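Local coordinates for 70 kDa protein (Xanthomonas sp., PDB 4B2N) that oxidatively cleaves rubber polymer as a processive dioxygenase carrying two covalently bound c-type hemes, at residues Asp250-Leu254 with Tyr597-Asp601; Leu220-Asp224 with Pro239-Ser243; Val527-Arg533 with Asn638-Thr644; Ala380-Pro384 with Glu424-Thr428. All blocks are in the same frame, centred on the assembly; numbering follows the deposited sequence. Where two conformers were deposited one is given.

How the interactions relate
From the N terminus, interaction 2 comes first and closes a short loop, bringing 239-243 back onto helix 218-226. Interaction 1 opens soon afterwards at 250-254 and closes only at 597-601, spanning much of the chain. Within that span lies all of interaction 4, which joins 380-384 to 424-428. Interaction 3 starts at 527-533, also inside the span, but ends at 638-644, beyond it, so interactions 1 and 3 cross. In space, 1 and 2 touch beside one heme, 3 and 4 beside the other. Interaction 1 thus ties the first heme region to the C-terminal part, while interaction 3 closes a loop within that part beside the second heme.

Interaction 1 (Asp250-Leu254 with Tyr597-Asp601). With HEC (heme c), chain C.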
# COMPACT_ATOMS: atom_id res chain seq x y z
N ASP A 250 2.58 8.11 -5.74
CA ASP A 250 2.84 9.02 -4.61
C ASP A 250 1.70 8.97 -3.57
O ASP A 250 1.42 9.97 -2.91
CB ASP A 250 3.10 10.44 -5.10
CG ASP A 250 1.91 11.04 -5.77
OD1 ASP A 250 0.85 10.37 -5.71
OD2 ASP A 250 1.96 12.18 -6.32
N ALA A 251 1.05 7.80 -3.44
CA ALA A 251 -0.09 7.66 -2.51
C ALA A 251 0.34 8.21 -1.13
O ALA A 251 -0.38 9.00 -0.50
CB ALA A 251 -0.60 6.17 -2.43
N ILE A 252 1.46 7.72 -0.60
CA ILE A 252 1.87 8.12 0.73
C ILE A 252 2.14 9.64 0.91
O ILE A 252 2.05 10.13 2.04
CB ILE A 252 3.11 7.27 1.20
CG1 ILE A 252 3.21 7.22 2.73
CG2 ILE A 252 4.37 7.81 0.61
CD1 ILE A 252 1.98 6.64 3.38
N GLY A 253 2.34 10.37 -0.22
CA GLY A 253 2.49 11.86 -0.26
C GLY A 253 1.26 12.48 0.36
O GLY A 253 1.31 13.63 0.84
N LEU A 254 0.16 11.71 0.43
CA LEU A 254 -1.08 12.28 1.00
C LEU A 254 -0.84 12.63 2.45
O LEU A 254 -1.34 13.61 2.93
CB LEU A 254 -2.23 11.29 1.04
CG LEU A 254 -3.71 11.78 0.94
CD1 LEU A 254 -4.72 10.76 1.52
CD2 LEU A 254 -4.09 13.19 1.31
N TYR A 597 5.47 15.76 -12.29
CA TYR A 597 4.29 16.36 -11.69
C TYR A 597 3.88 15.76 -10.33
O TYR A 597 3.87 14.55 -10.16
CB TYR A 597 3.11 16.29 -12.63
CG TYR A 597 1.93 17.11 -12.19
CD1 TYR A 597 1.96 18.53 -12.28
CD2 TYR A 597 0.76 16.49 -11.68
CE1 TYR A 597 0.91 19.29 -11.89
CE2 TYR A 597 -0.30 17.26 -11.26
CZ TYR A 597 -0.23 18.67 -11.37
OH TYR A 597 -1.31 19.40 -11.01
N SER A 598 3.45 16.64 -9.41
CA SER A 598 2.91 16.21 -8.13
C SER A 598 1.57 16.86 -8.00
O SER A 598 1.48 18.09 -7.80
CB SER A 598 3.75 16.72 -7.01
OG SER A 598 3.10 16.47 -5.75
N MET A 599 0.51 16.05 -8.08
CA MET A 599 -0.84 16.57 -7.85
C MET A 599 -0.93 17.13 -6.42
O MET A 599 -1.51 18.16 -6.20
CB MET A 599 -1.82 15.46 -8.10
CG MET A 599 -3.23 15.90 -7.95
SD MET A 599 -3.81 16.75 -9.40
CE MET A 599 -4.06 15.35 -10.43
N TRP A 600 -0.39 16.41 -5.42
CA TRP A 600 -0.50 16.87 -4.03
C TRP A 600 0.09 18.26 -3.85
O TRP A 600 -0.59 19.12 -3.25
CB TRP A 600 0.21 15.96 -3.03
CG TRP A 600 -0.18 14.48 -3.07
CD1 TRP A 600 0.69 13.41 -3.17
CD2 TRP A 600 -1.51 13.89 -2.91
NE1 TRP A 600 0.01 12.22 -3.14
CE2 TRP A 600 -1.33 12.44 -2.96
CE3 TRP A 600 -2.80 14.39 -2.76
CZ2 TRP A 600 -2.40 11.57 -2.90
CZ3 TRP A 600 -3.86 13.49 -2.61
CH2 TRP A 600 -3.69 12.12 -2.72
N ASP A 601 1.32 18.47 -4.37
CA ASP A 601 1.96 19.81 -4.33
C ASP A 601 1.08 20.92 -4.89
O ASP A 601 1.00 22.00 -4.30
CB ASP A 601 3.29 19.84 -5.04
CG ASP A 601 4.33 18.99 -4.32
OD1 ASP A 601 4.14 18.61 -3.15
OD2 ASP A 601 5.36 18.74 -4.94
FE HEC C . -3.39 1.96 0.61
CHA HEC C . -0.59 1.31 2.59
CHB HEC C . -5.46 0.55 3.07
CHC HEC C . -6.29 3.19 -0.96
CHD HEC C . -1.44 2.75 -2.02
NA HEC C . -3.14 1.18 2.38
C1A HEC C . -1.90 0.83 2.99
C2A HEC C . -2.05 -0.03 4.16
C3A HEC C . -3.45 -0.26 4.33
C4A HEC C . -4.07 0.46 3.22
CMA HEC C . -4.11 -1.14 5.38
CAA HEC C . -0.96 -0.62 5.08
CBA HEC C . -0.39 -1.83 4.35
CGA HEC C . 0.82 -2.42 5.05
O1A HEC C . 1.77 -1.68 5.49
O2A HEC C . 0.83 -3.65 5.06
NB HEC C . -5.38 1.96 1.05
C1B HEC C . -6.06 1.29 1.99
C2B HEC C . -7.50 1.45 1.98
C3B HEC C . -7.74 2.23 0.82
C4B HEC C . -6.40 2.44 0.28
CMB HEC C . -8.37 0.86 3.01
CAB HEC C . -9.03 2.79 0.28
CBB HEC C . -9.68 3.72 1.14
NC HEC C . -3.88 2.78 -1.12
C1C HEC C . -5.04 3.28 -1.68
C2C HEC C . -4.86 3.78 -3.07
C3C HEC C . -3.41 3.66 -3.33
C4C HEC C . -2.85 3.06 -2.12
CMC HEC C . -6.00 4.36 -3.91
CAC HEC C . -2.64 4.06 -4.55
CBC HEC C . -2.98 5.26 -5.17
ND HEC C . -1.36 2.03 0.37
C1D HEC C . -0.77 2.39 -0.77
C2D HEC C . 0.66 2.34 -0.71
C3D HEC C . 0.90 1.93 0.64
C4D HEC C . -0.43 1.79 1.23
CMD HEC C . 1.70 2.62 -1.74
CAD HEC C . 2.25 1.85 1.26
CBD HEC C . 2.48 3.38 1.56
CGD HEC C . 3.88 3.58 2.10
O1D HEC C . 4.79 4.04 1.36
O2D HEC C . 4.08 3.16 3.29
O HOH W 1 3.83 14.05 -5.02
O HOH W 2 4.34 12.36 -7.80
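D250 to G253 form a type I beta turn that lies against the start of helix 599-607, with L254 CA 6.8 Å from W600 CA. The indole NE1 of W600 donates to D250 O at 2.7 Å, with an N-H...O angle of 160° and the oxygen near the ring plane. The same oxygen accepts the turn bond from G253 N, and the two donors come from opposite faces of the carbonyl plane. Glycine suits the fourth place in this turn, because a CB here would point into the indole; without one, G253 C sits 3.6 Å above the ring plane, toward the rim. L254 adds a CH-pi contact over the same indole, its CG 4.1 Å from the centroid of the six-membered ring. With CG set between the backbone N and the carbonyl carbon (chi1 64°), the D250 carboxylate comes beside indole NE1 and CD1; its OD1 is bonded to W242 N, while a water spans OD2, at 2.9 Å, and S598 OG, at 2.6 Å. S598, the N-cap of helix 599-607, accepts at OG from D601 N at 3.0 Å. On the heme side, A251 CB lies 3.5 Å from the meso carbon CHD, a place fitted to a small methyl group. The buried indole N-H thus meets a carbonyl that also closes the turn, so one oxygen links helix 599-607 to a wall of the heme pocket.

Interaction 2 (Leu220-Asp224 with Pro239-Ser243)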
# COMPACT_ATOMS: atom_id res chain seq x y z
N LEU A 220 -1.84 8.51 -15.12
CA LEU A 220 -2.51 8.58 -16.41
C LEU A 220 -4.02 8.69 -16.17
O LEU A 220 -4.73 9.43 -16.86
CB LEU A 220 -2.15 7.35 -17.21
CG LEU A 220 -2.70 7.28 -18.62
CD1 LEU A 220 -2.31 8.51 -19.45
CD2 LEU A 220 -2.14 6.01 -19.32
N LEU A 221 -4.51 7.99 -15.14
CA LEU A 221 -5.98 8.13 -14.85
C LEU A 221 -6.31 9.55 -14.45
O LEU A 221 -7.29 10.14 -14.93
CB LEU A 221 -6.29 7.18 -13.70
CG LEU A 221 -7.72 7.13 -13.19
CD1 LEU A 221 -8.60 6.49 -14.23
CD2 LEU A 221 -7.69 6.35 -11.85
N ALA A 222 -5.48 10.11 -13.56
CA ALA A 222 -5.66 11.50 -13.06
C ALA A 222 -5.60 12.49 -14.24
O ALA A 222 -6.47 13.37 -14.41
CB ALA A 222 -4.56 11.84 -11.99
N SER A 223 -4.59 12.29 -15.11
CA SER A 223 -4.42 13.17 -16.28
C SER A 223 -5.63 13.11 -17.20
O SER A 223 -6.22 14.20 -17.55
CB SER A 223 -3.15 12.77 -17.03
OG SER A 223 -3.03 13.62 -18.13
N ASP A 224 -6.04 11.90 -17.57
CA ASP A 224 -7.25 11.77 -18.40
C ASP A 224 -8.45 12.42 -17.72
O ASP A 224 -9.21 13.16 -18.37
CB ASP A 224 -7.59 10.32 -18.79
CG ASP A 224 -6.54 9.69 -19.71
OD1 ASP A 224 -5.65 10.39 -20.27
OD2 ASP A 224 -6.64 8.47 -19.89
N PRO A 239 -7.58 16.38 -4.75
CA PRO A 239 -6.44 15.74 -4.08
C PRO A 239 -6.43 14.22 -4.54
O PRO A 239 -7.20 13.42 -4.05
CB PRO A 239 -6.74 15.90 -2.60
CG PRO A 239 -8.25 16.13 -2.54
CD PRO A 239 -8.67 16.78 -3.83
N LEU A 240 -5.63 13.87 -5.52
CA LEU A 240 -5.62 12.46 -5.96
C LEU A 240 -4.18 12.15 -6.30
O LEU A 240 -3.40 13.05 -6.53
CB LEU A 240 -6.60 12.20 -7.11
CG LEU A 240 -6.16 12.61 -8.50
CD1 LEU A 240 -7.20 12.64 -9.57
CD2 LEU A 240 -5.69 13.98 -8.28
N PRO A 241 -3.81 10.87 -6.24
CA PRO A 241 -2.39 10.54 -6.36
C PRO A 241 -1.92 10.59 -7.80
O PRO A 241 -2.75 10.61 -8.72
CB PRO A 241 -2.28 9.12 -5.80
CG PRO A 241 -3.65 8.62 -5.61
CD PRO A 241 -4.67 9.70 -5.98
N TRP A 242 -0.59 10.67 -7.99
CA TRP A 242 -0.01 10.69 -9.36
C TRP A 242 1.00 9.59 -9.40
O TRP A 242 1.20 8.91 -8.37
CB TRP A 242 0.62 12.07 -9.56
CG TRP A 242 0.99 12.39 -11.00
CD1 TRP A 242 2.25 12.25 -11.57
CD2 TRP A 242 0.13 12.98 -12.05
NE1 TRP A 242 2.22 12.67 -12.89
CE2 TRP A 242 0.97 13.12 -13.24
CE3 TRP A 242 -1.20 13.38 -12.12
CZ2 TRP A 242 0.50 13.68 -14.43
CZ3 TRP A 242 -1.70 13.93 -13.33
CH2 TRP A 242 -0.87 14.08 -14.45
N SER A 243 1.64 9.36 -10.55
CA SER A 243 2.70 8.39 -10.52
C SER A 243 3.68 8.78 -11.60
O SER A 243 3.34 9.54 -12.54
CB SER A 243 2.16 6.98 -10.76
OG SER A 243 1.52 6.90 -12.02
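The loop 239-243, which lines one heme c pocket, packs on helix 218-226 where A222 and S223 meet L240 and W242. The backbones come nearest at A222 and W242, whose CA atoms are 6.8 Å apart. A222 points its methyl group into the loop, and CB touches W242 CE3 and, in one of the two conformers of L240, CD1 of that leucine, each at 3.7 Å. P241 O is also close to this CB, at 3.9 Å. Alanine suits the spot because its short side chain lets the loop lie near the helix backbone. Next along the helix, S223 presents CB to W242 CH2 at 3.7 Å, and W242 CZ3 reaches S223 N at 3.8 Å, so the benzo part of the indole spans two successive helical residues. The loop forms part of the wall of the pocket of the heme attached to C191 and C194, and helix 218-226 lies against that loop: P241 approaches the heme to about 3 Å between nearest atoms, while L240 and W242, on either side of it in sequence, pack on the helix. The L240 contact, resting on one conformer, is the less certain of the two. The polar ends look elsewhere: S223 OG, opposite its own backbone N (chi1 180°), bonds to P616 O and I618 N, and W242 NE1 bonds to D594 O.

Interaction 3 (Val527-Arg533 with Asn638-Thr644); sequences VLKPSDR and NGGHDFT. With HEC (heme c), chain D.
R533 reaches across to the backbone of N638 to H641 and binds its carbonyls through an extended side chain (chi3 -180°). Both terminal nitrogens grip G640 O end-on, NH1 at 2.7 Å and NH2 at 2.9 Å, with the oxygen in the guanidinium plane. NH1 also donates to N638 O at 2.9 Å, meeting a lone pair in the carbonyl plane, and NH2 has a weak bond to H641 O. Within its own segment NH2 donates to V527 O at 3.2 Å, and NE is bonded to G526 O, which fixes the rotation of the group. D642 OD1 stands well out of the guanidinium plane and adds only nearby charge; the other carboxylate oxygen pairs with R427. Glycine suits position 640, whose positive phi of 100° would crowd a side chain against the preceding carbonyl.

T644 OG1 lies 2.8 Å from V527 O, with H641 O also near enough to compete for its single proton. L528 O and T644 O, two acceptors, are both served by R652. Farther out, P530 CA lies over one guanidinium face, and V527 CG1 packs on H641 CE1 at 3.6 Å. H641 NE2 binds the heme iron at 2.0 Å, and H394 supplies the other axial nitrogen, the bis-histidine ligation known from many c-type cytochromes. An arginine that holds G640 O with two nitrogens, along with N638 O and weakly H641 O, thus probably steadies the loop presenting the axial histidine, as second-shell support for the iron.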
# COMPACT_ATOMS: atom_id res chain seq x y z
N VAL A 527 16.17 -10.28 -6.01
CA VAL A 527 16.30 -9.98 -4.59
C VAL A 527 17.46 -10.81 -4.05
O VAL A 527 18.26 -10.31 -3.26
CB VAL A 527 14.99 -10.32 -3.88
CG1 VAL A 527 15.13 -10.15 -2.37
CG2 VAL A 527 13.86 -9.43 -4.45
N LEU A 528 17.52 -12.06 -4.48
CA LEU A 528 18.49 -13.03 -3.95
C LEU A 528 19.87 -12.88 -4.56
O LEU A 528 20.87 -13.37 -4.02
CB LEU A 528 17.95 -14.46 -4.09
CG LEU A 528 16.78 -14.72 -3.11
CD1 LEU A 528 16.36 -16.16 -3.23
CD2 LEU A 528 17.09 -14.43 -1.65
N LYS A 529 19.94 -12.22 -5.71
CA LYS A 529 21.20 -12.06 -6.42
C LYS A 529 21.33 -10.69 -7.00
O LYS A 529 20.87 -10.47 -8.16
CB LYS A 529 21.26 -13.11 -7.48
CG LYS A 529 22.63 -13.21 -8.07
CD LYS A 529 22.84 -14.69 -8.28
CE LYS A 529 23.26 -14.95 -9.65
NZ LYS A 529 24.75 -15.03 -9.64
N PRO A 530 21.85 -9.73 -6.20
CA PRO A 530 21.82 -8.31 -6.59
C PRO A 530 22.37 -8.09 -7.97
O PRO A 530 21.84 -7.27 -8.69
CB PRO A 530 22.69 -7.65 -5.54
CG PRO A 530 22.38 -8.45 -4.33
CD PRO A 530 22.33 -9.87 -4.82
N SER A 531 23.38 -8.87 -8.36
CA SER A 531 24.06 -8.67 -9.64
C SER A 531 23.16 -8.91 -10.86
O SER A 531 23.42 -8.35 -11.91
CB SER A 531 25.32 -9.52 -9.68
OG SER A 531 24.93 -10.89 -9.76
N ASP A 532 22.09 -9.70 -10.69
CA ASP A 532 21.10 -9.98 -11.73
C ASP A 532 19.89 -9.08 -11.77
O ASP A 532 18.94 -9.37 -12.49
CB ASP A 532 20.62 -11.41 -11.62
CG ASP A 532 21.74 -12.40 -12.02
OD1 ASP A 532 22.83 -11.89 -12.34
OD2 ASP A 532 21.55 -13.63 -12.02
N ARG A 533 19.91 -7.96 -11.05
CA ARG A 533 18.73 -7.08 -11.12
C ARG A 533 18.90 -6.13 -12.32
O ARG A 533 19.88 -5.44 -12.41
CB ARG A 533 18.64 -6.24 -9.84
CG ARG A 533 18.70 -7.05 -8.55
CD ARG A 533 18.41 -6.15 -7.34
NE ARG A 533 18.47 -6.92 -6.08
CZ ARG A 533 18.84 -6.41 -4.91
NH1 ARG A 533 19.16 -5.11 -4.81
NH2 ARG A 533 18.96 -7.21 -3.87
N ASN A 638 17.20 0.33 -7.47
CA ASN A 638 16.90 -1.07 -7.31
C ASN A 638 17.97 -1.71 -6.43
O ASN A 638 18.06 -2.93 -6.40
CB ASN A 638 16.81 -1.79 -8.68
CG ASN A 638 18.15 -1.81 -9.40
OD1 ASN A 638 19.01 -1.00 -9.09
ND2 ASN A 638 18.34 -2.74 -10.32
N GLY A 639 18.75 -0.89 -5.74
CA GLY A 639 19.94 -1.40 -4.97
C GLY A 639 19.51 -1.80 -3.60
O GLY A 639 18.36 -1.57 -3.21
N GLY A 640 20.42 -2.39 -2.81
CA GLY A 640 20.04 -2.73 -1.44
C GLY A 640 19.67 -4.19 -1.21
O GLY A 640 19.67 -5.03 -2.14
N HIS A 641 19.39 -4.54 0.05
CA HIS A 641 19.14 -5.91 0.40
C HIS A 641 20.25 -6.77 -0.25
O HIS A 641 20.00 -7.85 -0.76
CB HIS A 641 17.75 -6.28 -0.13
CG HIS A 641 17.17 -7.52 0.49
ND1 HIS A 641 17.53 -8.76 0.11
CD2 HIS A 641 16.19 -7.67 1.45
CE1 HIS A 641 16.79 -9.66 0.79
NE2 HIS A 641 15.98 -8.98 1.61
N ASP A 642 21.46 -6.26 -0.20
CA ASP A 642 22.61 -6.83 -0.90
C ASP A 642 23.30 -7.93 -0.16
O ASP A 642 24.17 -8.61 -0.76
CB ASP A 642 23.66 -5.74 -1.13
CG ASP A 642 23.21 -4.74 -2.10
OD1 ASP A 642 23.01 -5.12 -3.27
OD2 ASP A 642 23.05 -3.55 -1.72
N PHE A 643 22.96 -8.11 1.12
CA PHE A 643 23.52 -9.22 1.92
C PHE A 643 23.18 -10.59 1.33
O PHE A 643 23.78 -11.56 1.68
CB PHE A 643 23.04 -9.16 3.35
CG PHE A 643 21.61 -8.64 3.48
CD1 PHE A 643 20.52 -9.47 3.18
CD2 PHE A 643 21.40 -7.35 3.91
CE1 PHE A 643 19.19 -8.97 3.28
CE2 PHE A 643 20.07 -6.80 3.97
CZ PHE A 643 19.00 -7.63 3.70
N THR A 644 22.19 -10.67 0.45
CA THR A 644 21.95 -11.92 -0.27
C THR A 644 23.06 -12.36 -1.28
O THR A 644 23.08 -13.49 -1.76
CB THR A 644 20.63 -11.86 -0.97
OG1 THR A 644 20.63 -10.73 -1.86
CG2 THR A 644 19.53 -11.63 0.05
FE HEC D . 14.56 -9.59 2.85
CHA HEC D . 12.55 -7.31 1.20
CHB HEC D . 13.31 -12.26 0.84
CHC HEC D . 16.89 -11.76 4.09
CHD HEC D . 14.97 -7.40 5.43
NA HEC D . 13.13 -9.76 1.42
C1A HEC D . 12.51 -8.68 0.75
C2A HEC D . 11.70 -9.14 -0.38
C3A HEC D . 11.92 -10.60 -0.47
C4A HEC D . 12.85 -10.92 0.59
CMA HEC D . 11.26 -11.53 -1.47
CAA HEC D . 10.72 -8.33 -1.22
CBA HEC D . 9.44 -8.35 -0.31
CGA HEC D . 8.38 -7.38 -0.85
O1A HEC D . 8.72 -6.64 -1.81
O2A HEC D . 7.17 -7.32 -0.41
NB HEC D . 15.00 -11.67 2.48
C1B HEC D . 14.45 -12.59 1.69
C2B HEC D . 15.04 -13.93 1.73
C3B HEC D . 16.13 -13.76 2.71
C4B HEC D . 16.01 -12.36 3.09
CMB HEC D . 14.59 -15.14 0.96
CAB HEC D . 17.17 -14.77 3.16
CBB HEC D . 18.06 -15.15 2.16
NC HEC D . 15.59 -9.66 4.49
C1C HEC D . 16.65 -10.55 4.81
C2C HEC D . 17.46 -10.15 5.97
C3C HEC D . 16.89 -8.89 6.36
C4C HEC D . 15.81 -8.57 5.38
CMC HEC D . 18.62 -10.90 6.61
CAC HEC D . 17.39 -8.06 7.51
CBC HEC D . 18.66 -7.69 7.70
ND HEC D . 13.84 -7.79 3.27
C1D HEC D . 14.14 -6.99 4.29
C2D HEC D . 13.55 -5.66 4.31
C3D HEC D . 12.84 -5.61 3.05
C4D HEC D . 13.10 -6.93 2.50
CMD HEC D . 13.67 -4.58 5.36
CAD HEC D . 12.02 -4.46 2.51
CBD HEC D . 12.97 -3.72 1.55
CGD HEC D . 12.31 -2.55 0.87
O1D HEC D . 12.80 -1.41 0.91
O2D HEC D . 11.26 -2.81 0.32
O HOH W 3 21.16 -3.14 -11.33

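Interaction 4 (Ala380-Pro384 with Glu424-Thr428); sequences AIPKP and ETIRT. With HEC (heme c), chain D.
T425 is clasped by the loop 380-384 at the end of helix 423-426, its CB lying only 3.0 Å from P382 O, a tight approach. The T425 side chain sits off the usual staggered positions (chi1 138°), which together with the short approach suggests local strain, though the cause is not certain. The P384 ring turns its CD and CG carbons to this side chain, CD 3.9 Å from T425 OG1, and the P382 ring lies across E424, with CD 3.3 Å from E424 O. Proline suits 382 and 384: the ring restricts phi, which favours an extended course, and gives carbon surface to E424 CB and the T425 methyl CG2. I381 crosses R427 at about a right angle, its CG1 3.2 Å from NH1 in a tight, non-bonded approach. R427 reaches this place by bending at chi2 and chi3, its polar end held instead by D642, which pairs with NH2. It leaves the helix with positive phi (57°), turning the chain toward T428.

The same segment also lines the heme of interaction 3. I426 CD1 lies 3.5 Å from the pyrrole carbon C2D, T425 OG1 is 3.7 Å from CBC, and T428 OG1 donates to the propionate oxygen O1D at 2.8 Å. A backbone hydrogen bond joins I426 to H641, an axial ligand. I381 O accepts from W373 NE1, and P384 lies close to C393, a covalent heme attachment. Packing against the proline loop probably helps to hold a helix end that also meets the macrocycle, while the T428 hydroxyl probably helps to stabilise the propionate charge.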
# COMPACT_ATOMS: atom_id res chain seq x y z
N ALA A 380 30.91 -5.22 5.28
CA ALA A 380 30.56 -3.79 5.13
C ALA A 380 29.08 -3.43 5.44
O ALA A 380 28.72 -2.25 5.47
CB ALA A 380 30.84 -3.38 3.69
N ILE A 381 28.24 -4.43 5.60
CA ILE A 381 26.81 -4.18 5.91
C ILE A 381 26.59 -4.47 7.37
O ILE A 381 26.71 -5.63 7.76
CB ILE A 381 25.89 -5.08 5.04
CG1 ILE A 381 26.13 -4.75 3.56
CG2 ILE A 381 24.41 -4.85 5.41
CD1 ILE A 381 25.69 -5.83 2.58
N PRO A 382 26.27 -3.45 8.17
CA PRO A 382 25.99 -3.72 9.57
C PRO A 382 24.98 -4.87 9.74
O PRO A 382 23.95 -4.92 9.02
CB PRO A 382 25.38 -2.42 10.09
CG PRO A 382 25.78 -1.35 9.12
CD PRO A 382 26.02 -2.03 7.80
N LYS A 383 25.24 -5.78 10.68
CA LYS A 383 24.40 -6.94 10.84
C LYS A 383 23.56 -6.75 12.07
O LYS A 383 24.10 -6.47 13.13
CB LYS A 383 25.25 -8.25 10.99
CG LYS A 383 24.42 -9.46 11.39
CD LYS A 383 25.27 -10.70 11.59
CE LYS A 383 24.48 -11.81 12.28
NZ LYS A 383 25.39 -12.99 12.34
N PRO A 384 22.23 -6.91 11.96
CA PRO A 384 21.42 -6.82 13.18
C PRO A 384 21.58 -7.96 14.16
O PRO A 384 22.19 -9.01 13.84
CB PRO A 384 19.98 -6.81 12.65
CG PRO A 384 20.07 -6.30 11.23
CD PRO A 384 21.40 -6.90 10.73
N GLU A 424 20.77 1.50 7.38
CA GLU A 424 22.23 1.29 7.16
C GLU A 424 22.45 -0.18 6.82
O GLU A 424 23.52 -0.56 6.28
CB GLU A 424 23.01 1.65 8.45
CG GLU A 424 22.92 3.11 8.78
CD GLU A 424 21.65 3.54 9.57
OE1 GLU A 424 20.71 2.72 9.87
OE2 GLU A 424 21.62 4.78 9.92
N THR A 425 21.51 -1.03 7.23
CA THR A 425 21.54 -2.43 6.82
C THR A 425 20.75 -2.78 5.58
O THR A 425 21.30 -3.37 4.67
CB THR A 425 21.57 -3.53 7.96
OG1 THR A 425 20.70 -4.66 7.67
CG2 THR A 425 21.41 -3.06 9.27
N ILE A 426 19.48 -2.31 5.48
CA ILE A 426 18.72 -2.65 4.28
C ILE A 426 19.20 -1.96 3.02
O ILE A 426 19.26 -2.61 1.98
CB ILE A 426 17.18 -2.46 4.48
CG1 ILE A 426 16.39 -2.85 3.19
CG2 ILE A 426 16.87 -1.13 5.15
CD1 ILE A 426 16.53 -4.40 2.97
N ARG A 427 19.53 -0.66 3.11
CA ARG A 427 20.16 0.13 2.03
C ARG A 427 19.36 0.14 0.72
O ARG A 427 19.93 0.34 -0.37
CB ARG A 427 21.57 -0.34 1.79
CG ARG A 427 22.35 -0.44 3.09
CD ARG A 427 23.84 -0.12 2.92
NE ARG A 427 24.37 -0.52 1.61
CZ ARG A 427 24.53 -1.79 1.22
NH1 ARG A 427 24.18 -2.78 2.03
NH2 ARG A 427 25.01 -2.06 0.02
N THR A 428 18.06 -0.12 0.81
CA THR A 428 17.24 0.04 -0.41
C THR A 428 16.98 1.52 -0.57
O THR A 428 17.38 2.35 0.28
CB THR A 428 15.90 -0.66 -0.24
OG1 THR A 428 15.45 -0.43 1.09
CG2 THR A 428 16.07 -2.17 -0.48
FE HEC D . 14.56 -9.59 2.85
CHA HEC D . 12.55 -7.31 1.20
CHB HEC D . 13.31 -12.26 0.84
CHC HEC D . 16.89 -11.76 4.09
CHD HEC D . 14.97 -7.40 5.43
NA HEC D . 13.13 -9.76 1.42
C1A HEC D . 12.51 -8.68 0.75
C2A HEC D . 11.70 -9.14 -0.38
C3A HEC D . 11.92 -10.60 -0.47
C4A HEC D . 12.85 -10.92 0.59
CMA HEC D . 11.26 -11.53 -1.47
CAA HEC D . 10.72 -8.33 -1.22
CBA HEC D . 9.44 -8.35 -0.31
CGA HEC D . 8.38 -7.38 -0.85
O1A HEC D . 8.72 -6.64 -1.81
O2A HEC D . 7.17 -7.32 -0.41
NB HEC D . 15.00 -11.67 2.48
C1B HEC D . 14.45 -12.59 1.69
C2B HEC D . 15.04 -13.93 1.73
C3B HEC D . 16.13 -13.76 2.71
C4B HEC D . 16.01 -12.36 3.09
CMB HEC D . 14.59 -15.14 0.96
CAB HEC D . 17.17 -14.77 3.16
CBB HEC D . 18.06 -15.15 2.16
NC HEC D . 15.59 -9.66 4.49
C1C HEC D . 16.65 -10.55 4.81
C2C HEC D . 17.46 -10.15 5.97
C3C HEC D . 16.89 -8.89 6.36
C4C HEC D . 15.81 -8.57 5.38
CMC HEC D . 18.62 -10.90 6.61
CAC HEC D . 17.39 -8.06 7.51
CBC HEC D . 18.66 -7.69 7.70
ND HEC D . 13.84 -7.79 3.27
C1D HEC D . 14.14 -6.99 4.29
C2D HEC D . 13.55 -5.66 4.31
C3D HEC D . 12.84 -5.61 3.05
C4D HEC D . 13.10 -6.93 2.50
CMD HEC D . 13.67 -4.58 5.36
CAD HEC D . 12.02 -4.46 2.51
CBD HEC D . 12.97 -3.72 1.55
CGD HEC D . 12.31 -2.55 0.87
O1D HEC D . 12.80 -1.41 0.91
O2D HEC D . 11.26 -2.81 0.32